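Local coordinates for hypothetical protein PH0156 (Pyrococcus horikoshii, PDB 2P62) that is of unknown function but belongs to a Toprim-like family, whose fold is consistent with a metal-dependent nucleic-acid-processing role, at residues L5-G10 and E90-V95; G40-R45 and K76-S81. All coordinates share one frame; numbering follows the deposited sequence.

Contact 1: residues L5-G10 and E90-V95; sequences LIIVEG and EEVYVV
Ile7 lays its CD1 against two valines of 90-95, on the sheet face that also carries Leu5. Its CG1 stands anti to the carbonyl carbon, and an extended chi2 (173°) carries CD1 to 4.2 Å from Val92 CG1. The same methyl lies 4.3 Å from Val94 CG2. Val92 turns its other methyl to Leu5, CG2 to CB at 4.1 Å. Beta-branched valine and isoleucine favour the extended backbone, and their compact methyls, like those of Leu5, fit against a helix. On the reverse face, Ile6 CG1 meets Tyr93 CD1 obliquely. The tyrosine CG is anti to the carbonyl carbon (chi1 -65°), and the ring edge lies near Leu5 O. The hydroxyl at the far end of the ring donates to Glu91 OE1, two residues back on its own strand, at 2.8 Å, from above the carboxylate plane; Lys4 also pairs with that oxygen.

Between the two layers of side chains the strands run parallel, and alternate residues of 5-7 carry the ladder: Leu5 N to Glu91 O, Tyr93 N to Leu5 O (2.7 Å), Ile7 N to Tyr93 O, and Val95 N to Ile7 O. Past Ile7 the direct ladder gives way to a water that donates to Val95 O (2.7 Å) and is only weakly bound by Glu9 N. Toprim domains carry a conserved glutamate just after their first strand, and Glu9 probably corresponds to it.

Strand 2-7 is an inner strand between 58-63 and 89-97, and 129-136 follows beyond. Leu5, Ile7 and Val92 pack beneath helix 71-84, whereas Ile6 and Tyr93 face helix 233-239, with Tyr132 stacked on the tyrosine ring.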
loop_
_atom_site.group_PDB
_atom_site.type_symbol
_atom_site.label_atom_id
_atom_site.label_comp_id
_atom_site.label_asym_id
_atom_site.label_seq_id
_atom_site.Cartn_x
_atom_site.Cartn_y
_atom_site.Cartn_z
ATOM N N LEU A 5 -17.927 -14.099 -9.556
ATOM C CA LEU A 5 -17.100 -13.803 -8.395
ATOM C C LEU A 5 -15.631 -14.165 -8.637
ATOM O O LEU A 5 -15.309 -15.278 -9.066
ATOM C CB LEU A 5 -17.632 -14.567 -7.174
ATOM C CG LEU A 5 -16.909 -14.395 -5.833
ATOM C CD1 LEU A 5 -16.944 -12.920 -5.425
ATOM C CD2 LEU A 5 -17.578 -15.261 -4.762
ATOM N N ILE A 6 -14.750 -13.207 -8.368
ATOM C CA ILE A 6 -13.315 -13.402 -8.522
ATOM C C ILE A 6 -12.645 -13.246 -7.157
ATOM O O ILE A 6 -12.705 -12.183 -6.537
ATOM C CB ILE A 6 -12.702 -12.386 -9.506
ATOM C CG1 ILE A 6 -13.430 -12.466 -10.854
ATOM C CG2 ILE A 6 -11.207 -12.677 -9.673
ATOM C CD1 ILE A 6 -12.828 -11.609 -11.967
ATOM N N ILE A 7 -12.019 -14.323 -6.694
ATOM C CA ILE A 7 -11.349 -14.335 -5.400
ATOM C C ILE A 7 -9.836 -14.401 -5.551
ATOM O O ILE A 7 -9.302 -15.349 -6.124
ATOM C CB ILE A 7 -11.792 -15.544 -4.552
ATOM C CG1 ILE A 7 -13.326 -15.599 -4.475
ATOM C CG2 ILE A 7 -11.174 -15.435 -3.152
ATOM C CD1 ILE A 7 -13.875 -16.851 -3.799
ATOM N N VAL A 8 -9.155 -13.383 -5.040
ATOM C CA VAL A 8 -7.701 -13.318 -5.102
ATOM C C VAL A 8 -7.168 -13.212 -3.683
ATOM O O VAL A 8 -7.944 -13.040 -2.741
ATOM C CB VAL A 8 -7.230 -12.099 -5.918
ATOM C CG1 VAL A 8 -7.670 -12.247 -7.363
ATOM C CG2 VAL A 8 -7.796 -10.823 -5.319
ATOM N N GLU A 9 -5.849 -13.296 -3.523
ATOM C CA GLU A 9 -5.262 -13.231 -2.188
ATOM C C GLU A 9 -5.080 -11.834 -1.597
ATOM O O GLU A 9 -5.427 -11.614 -0.443
ATOM C CB GLU A 9 -3.915 -13.957 -2.153
ATOM C CG GLU A 9 -3.405 -14.159 -0.732
ATOM C CD GLU A 9 -2.076 -14.882 -0.678
ATOM O OE1 GLU A 9 -1.881 -15.825 -1.477
ATOM O OE2 GLU A 9 -1.233 -14.519 0.173
ATOM N N GLY A 10 -4.535 -10.899 -2.373
ATOM C CA GLY A 10 -4.316 -9.557 -1.855
ATOM C C GLY A 10 -4.525 -8.415 -2.835
ATOM O O GLY A 10 -4.964 -8.622 -3.972
ATOM N N GLU A 90 -22.979 -17.191 -11.515
ATOM C CA GLU A 90 -22.816 -18.305 -12.436
ATOM C C GLU A 90 -21.379 -18.819 -12.528
ATOM O O GLU A 90 -21.143 -19.941 -12.969
ATOM C CB GLU A 90 -23.313 -17.903 -13.826
ATOM C CG GLU A 90 -22.438 -16.915 -14.562
ATOM C CD GLU A 90 -23.077 -16.464 -15.870
ATOM O OE1 GLU A 90 -24.027 -17.130 -16.336
ATOM O OE2 GLU A 90 -22.624 -15.451 -16.434
ATOM N N GLU A 91 -20.415 -17.999 -12.137
ATOM C CA GLU A 91 -19.034 -18.440 -12.178
ATOM C C GLU A 91 -18.266 -17.876 -10.997
ATOM O O GLU A 91 -18.537 -16.772 -10.517
ATOM C CB GLU A 91 -18.344 -18.035 -13.503
ATOM C CG GLU A 91 -19.096 -18.475 -14.762
ATOM C CD GLU A 91 -18.362 -18.216 -16.073
ATOM O OE1 GLU A 91 -17.769 -17.122 -16.241
ATOM O OE2 GLU A 91 -18.397 -19.113 -16.952
ATOM N N VAL A 92 -17.323 -18.674 -10.519
ATOM C CA VAL A 92 -16.472 -18.280 -9.420
ATOM C C VAL A 92 -15.047 -18.640 -9.807
ATOM O O VAL A 92 -14.762 -19.775 -10.200
ATOM C CB VAL A 92 -16.827 -19.013 -8.100
ATOM C CG1 VAL A 92 -15.821 -18.627 -7.030
ATOM C CG2 VAL A 92 -18.238 -18.640 -7.638
ATOM N N TYR A 93 -14.162 -17.652 -9.717
ATOM C CA TYR A 93 -12.753 -17.839 -10.034
ATOM C C TYR A 93 -11.951 -17.772 -8.742
ATOM O O TYR A 93 -12.147 -16.876 -7.933
ATOM C CB TYR A 93 -12.272 -16.752 -11.009
ATOM C CG TYR A 93 -12.931 -16.833 -12.363
ATOM C CD1 TYR A 93 -14.206 -16.299 -12.567
ATOM C CD2 TYR A 93 -12.331 -17.530 -13.416
ATOM C CE1 TYR A 93 -14.874 -16.469 -13.771
ATOM C CE2 TYR A 93 -12.997 -17.704 -14.637
ATOM C CZ TYR A 93 -14.271 -17.176 -14.804
ATOM O OH TYR A 93 -14.983 -17.388 -15.972
ATOM N N VAL A 94 -11.063 -18.731 -8.533
ATOM C CA VAL A 94 -10.238 -18.722 -7.334
ATOM C C VAL A 94 -8.787 -18.717 -7.798
ATOM O O VAL A 94 -8.305 -19.703 -8.342
ATOM C CB VAL A 94 -10.529 -19.956 -6.459
ATOM C CG1 VAL A 94 -9.707 -19.890 -5.169
ATOM C CG2 VAL A 94 -12.016 -20.007 -6.119
ATOM N N VAL A 95 -8.106 -17.592 -7.600
ATOM C CA VAL A 95 -6.725 -17.424 -8.034
ATOM C C VAL A 95 -5.734 -17.423 -6.890
ATOM O O VAL A 95 -5.888 -16.681 -5.916
ATOM C CB VAL A 95 -6.572 -16.113 -8.818
ATOM C CG1 VAL A 95 -5.104 -15.884 -9.203
ATOM C CG2 VAL A 95 -7.473 -16.166 -10.058
HETATM O O HOH W 1 -4.053 -14.744 -5.911
#

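Contact 2: residues G40-R45 and K76-S81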
loop_
_atom_site.group_PDB
_atom_site.type_symbol
_atom_site.label_atom_id
_atom_site.label_comp_id
_atom_site.label_asym_id
_atom_site.label_seq_id
_atom_site.Cartn_x
_atom_site.Cartn_y
_atom_site.Cartn_z
ATOM N N GLY A 40 -25.291 -12.559 4.844
ATOM C CA GLY A 40 -26.102 -13.761 4.856
ATOM C C GLY A 40 -26.119 -14.481 3.524
ATOM O O GLY A 40 -26.356 -15.690 3.472
ATOM N N LYS A 41 -25.862 -13.749 2.444
ATOM C CA LYS A 41 -25.872 -14.346 1.115
ATOM C C LYS A 41 -24.493 -14.563 0.509
ATOM O O LYS A 41 -24.263 -15.572 -0.158
ATOM C CB LYS A 41 -26.734 -13.505 0.173
ATOM C CG LYS A 41 -28.186 -13.458 0.601
ATOM C CD LYS A 41 -29.128 -13.234 -0.569
ATOM C CE LYS A 41 -28.943 -11.876 -1.207
ATOM N NZ LYS A 41 -29.990 -11.645 -2.240
ATOM N N TRP A 42 -23.578 -13.628 0.747
ATOM C CA TRP A 42 -22.226 -13.738 0.211
ATOM C C TRP A 42 -21.216 -14.359 1.166
ATOM O O TRP A 42 -20.226 -14.944 0.726
ATOM C CB TRP A 42 -21.713 -12.370 -0.230
ATOM C CG TRP A 42 -22.417 -11.829 -1.425
ATOM C CD1 TRP A 42 -23.538 -11.050 -1.439
ATOM C CD2 TRP A 42 -22.043 -12.021 -2.792
ATOM N NE1 TRP A 42 -23.884 -10.741 -2.731
ATOM C CE2 TRP A 42 -22.984 -11.328 -3.582
ATOM C CE3 TRP A 42 -21.005 -12.715 -3.427
ATOM C CZ2 TRP A 42 -22.915 -11.301 -4.979
ATOM C CZ3 TRP A 42 -20.937 -12.689 -4.815
ATOM C CH2 TRP A 42 -21.890 -11.988 -5.575
ATOM N N GLY A 43 -21.452 -14.224 2.467
ATOM C CA GLY A 43 -20.535 -14.795 3.437
ATOM C C GLY A 43 -19.262 -13.989 3.620
ATOM O O GLY A 43 -18.260 -14.501 4.124
ATOM N N PHE A 44 -19.297 -12.727 3.208
ATOM C CA PHE A 44 -18.139 -11.846 3.341
ATOM C C PHE A 44 -18.014 -11.378 4.790
ATOM O O PHE A 44 -18.953 -11.514 5.579
ATOM C CB PHE A 44 -18.287 -10.635 2.411
ATOM C CG PHE A 44 -18.274 -10.983 0.944
ATOM C CD1 PHE A 44 -18.786 -10.094 -0.001
ATOM C CD2 PHE A 44 -17.753 -12.198 0.504
ATOM C CE1 PHE A 44 -18.789 -10.412 -1.365
ATOM C CE2 PHE A 44 -17.750 -12.526 -0.853
ATOM C CZ PHE A 44 -18.268 -11.630 -1.789
ATOM N N ARG A 45 -16.849 -10.839 5.143
ATOM C CA ARG A 45 -16.630 -10.349 6.499
ATOM C C ARG A 45 -17.337 -9.014 6.703
ATOM O O ARG A 45 -17.695 -8.334 5.738
ATOM C CB ARG A 45 -15.137 -10.201 6.793
ATOM C CG ARG A 45 -14.392 -9.292 5.840
ATOM C CD ARG A 45 -12.931 -9.124 6.251
ATOM N NE ARG A 45 -12.241 -10.403 6.420
ATOM C CZ ARG A 45 -12.251 -11.125 7.540
ATOM N NH1 ARG A 45 -11.594 -12.278 7.595
ATOM N NH2 ARG A 45 -12.903 -10.693 8.611
ATOM N N LYS A 76 -19.411 -21.558 0.423
ATOM C CA LYS A 76 -20.595 -22.224 0.937
ATOM C C LYS A 76 -21.792 -21.279 0.853
ATOM O O LYS A 76 -22.841 -21.637 0.321
ATOM C CB LYS A 76 -20.351 -22.667 2.379
ATOM C CG LYS A 76 -21.379 -23.638 2.889
ATOM C CD LYS A 76 -21.087 -24.042 4.326
ATOM C CE LYS A 76 -22.014 -25.176 4.767
ATOM N NZ LYS A 76 -23.449 -24.843 4.506
ATOM N N SER A 77 -21.618 -20.064 1.360
ATOM C CA SER A 77 -22.676 -19.073 1.324
ATOM C C SER A 77 -23.164 -18.852 -0.098
ATOM O O SER A 77 -24.335 -19.078 -0.395
ATOM C CB SER A 77 -22.187 -17.738 1.883
ATOM O OG SER A 77 -21.595 -17.888 3.153
ATOM N N VAL A 78 -22.269 -18.405 -0.974
ATOM C CA VAL A 78 -22.646 -18.127 -2.358
ATOM C C VAL A 78 -23.364 -19.321 -2.995
ATOM O O VAL A 78 -24.449 -19.168 -3.558
ATOM C CB VAL A 78 -21.412 -17.715 -3.226
ATOM C CG1 VAL A 78 -21.842 -17.484 -4.651
ATOM C CG2 VAL A 78 -20.782 -16.432 -2.684
ATOM N N LEU A 79 -22.768 -20.506 -2.880
ATOM C CA LEU A 79 -23.347 -21.733 -3.424
ATOM C C LEU A 79 -24.738 -22.019 -2.859
ATOM O O LEU A 79 -25.650 -22.391 -3.595
ATOM C CB LEU A 79 -22.426 -22.917 -3.125
ATOM C CG LEU A 79 -21.496 -23.479 -4.197
ATOM C CD1 LEU A 79 -20.980 -22.397 -5.114
ATOM C CD2 LEU A 79 -20.363 -24.193 -3.495
ATOM N N ASP A 80 -24.899 -21.872 -1.548
ATOM C CA ASP A 80 -26.203 -22.114 -0.934
ATOM C C ASP A 80 -27.192 -21.053 -1.440
ATOM O O ASP A 80 -28.336 -21.367 -1.782
ATOM C CB ASP A 80 -26.097 -22.081 0.602
ATOM C CG ASP A 80 -25.458 -23.358 1.185
ATOM O OD1 ASP A 80 -24.961 -23.300 2.329
ATOM O OD2 ASP A 80 -25.468 -24.427 0.522
ATOM N N SER A 81 -26.749 -19.800 -1.508
ATOM C CA SER A 81 -27.617 -18.735 -1.998
ATOM C C SER A 81 -28.042 -19.046 -3.436
ATOM O O SER A 81 -29.187 -18.801 -3.814
ATOM C CB SER A 81 -26.897 -17.381 -1.936
ATOM O OG SER A 81 -26.539 -17.048 -0.603
HETATM O O HOH W 2 -26.393 -18.214 2.207
#
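Lys41 meets Ser81 with both its backbone and the base of its side chain. Ser81 OG lies 2.7 Å from Lys41 O and 3.0 Å from Ser77 O, and its single proton could serve either carbonyl. Along the lysine side chain, CB sits 3.6 Å from Ser81 OG and CG 4.1 Å from the same oxygen. CD and CE then lead off from helix 71-84, the chain bending at chi3 (-65°), and NZ finally bonds to Leu86 O. A long aliphatic stem with a charged end suits this partly exposed position, where the stem packs on the serine and the amino group reaches a backbone carbonyl.

Helix 71-84 is the connection of a beta-alpha-beta crossover from strand 58-63 to strand 89-97, passing over strand 2-7 between them, and the short helix 39-42 lies against its flank. Gly43 is the first residue past that short helix; its positive phi (77°) favours glycine, and its lack of a side chain admits Ser77 OG to 3.3 Å from CA. Ser77 OG itself bonds to Lys73 O. Further in, Trp42 CE3 and Val78 CG2 touch at 3.8 Å, the two side chains crossing obliquely, while Trp42 CB sits 3.6 Å above the centre of the Phe44 ring and Phe37 meets the indole edge-to-face.

How the contacts relate
Contact 1 lies in the buried centre of the sheet, whereas contact 2 sits nearer the surface, about 14 Å away between centres, and is nested in the chain loop that contact 1 closes. The first is held by a regular backbone ladder with largely apolar side chains on both faces; the second has no such ladder and relies on small serine and glycine residues for close helix approach, with its Trp42-Val78 apolar contact on the side facing the sheet. The two meet at Leu5: its CD2 is 4.0 Å from Val78 CG2, and its CD1 is 4.0 Å from Trp42 CZ3 and 4.1 Å from Phe44 CZ. Helix 71-84 and strand 89-97 follow each other, joined by a short loop.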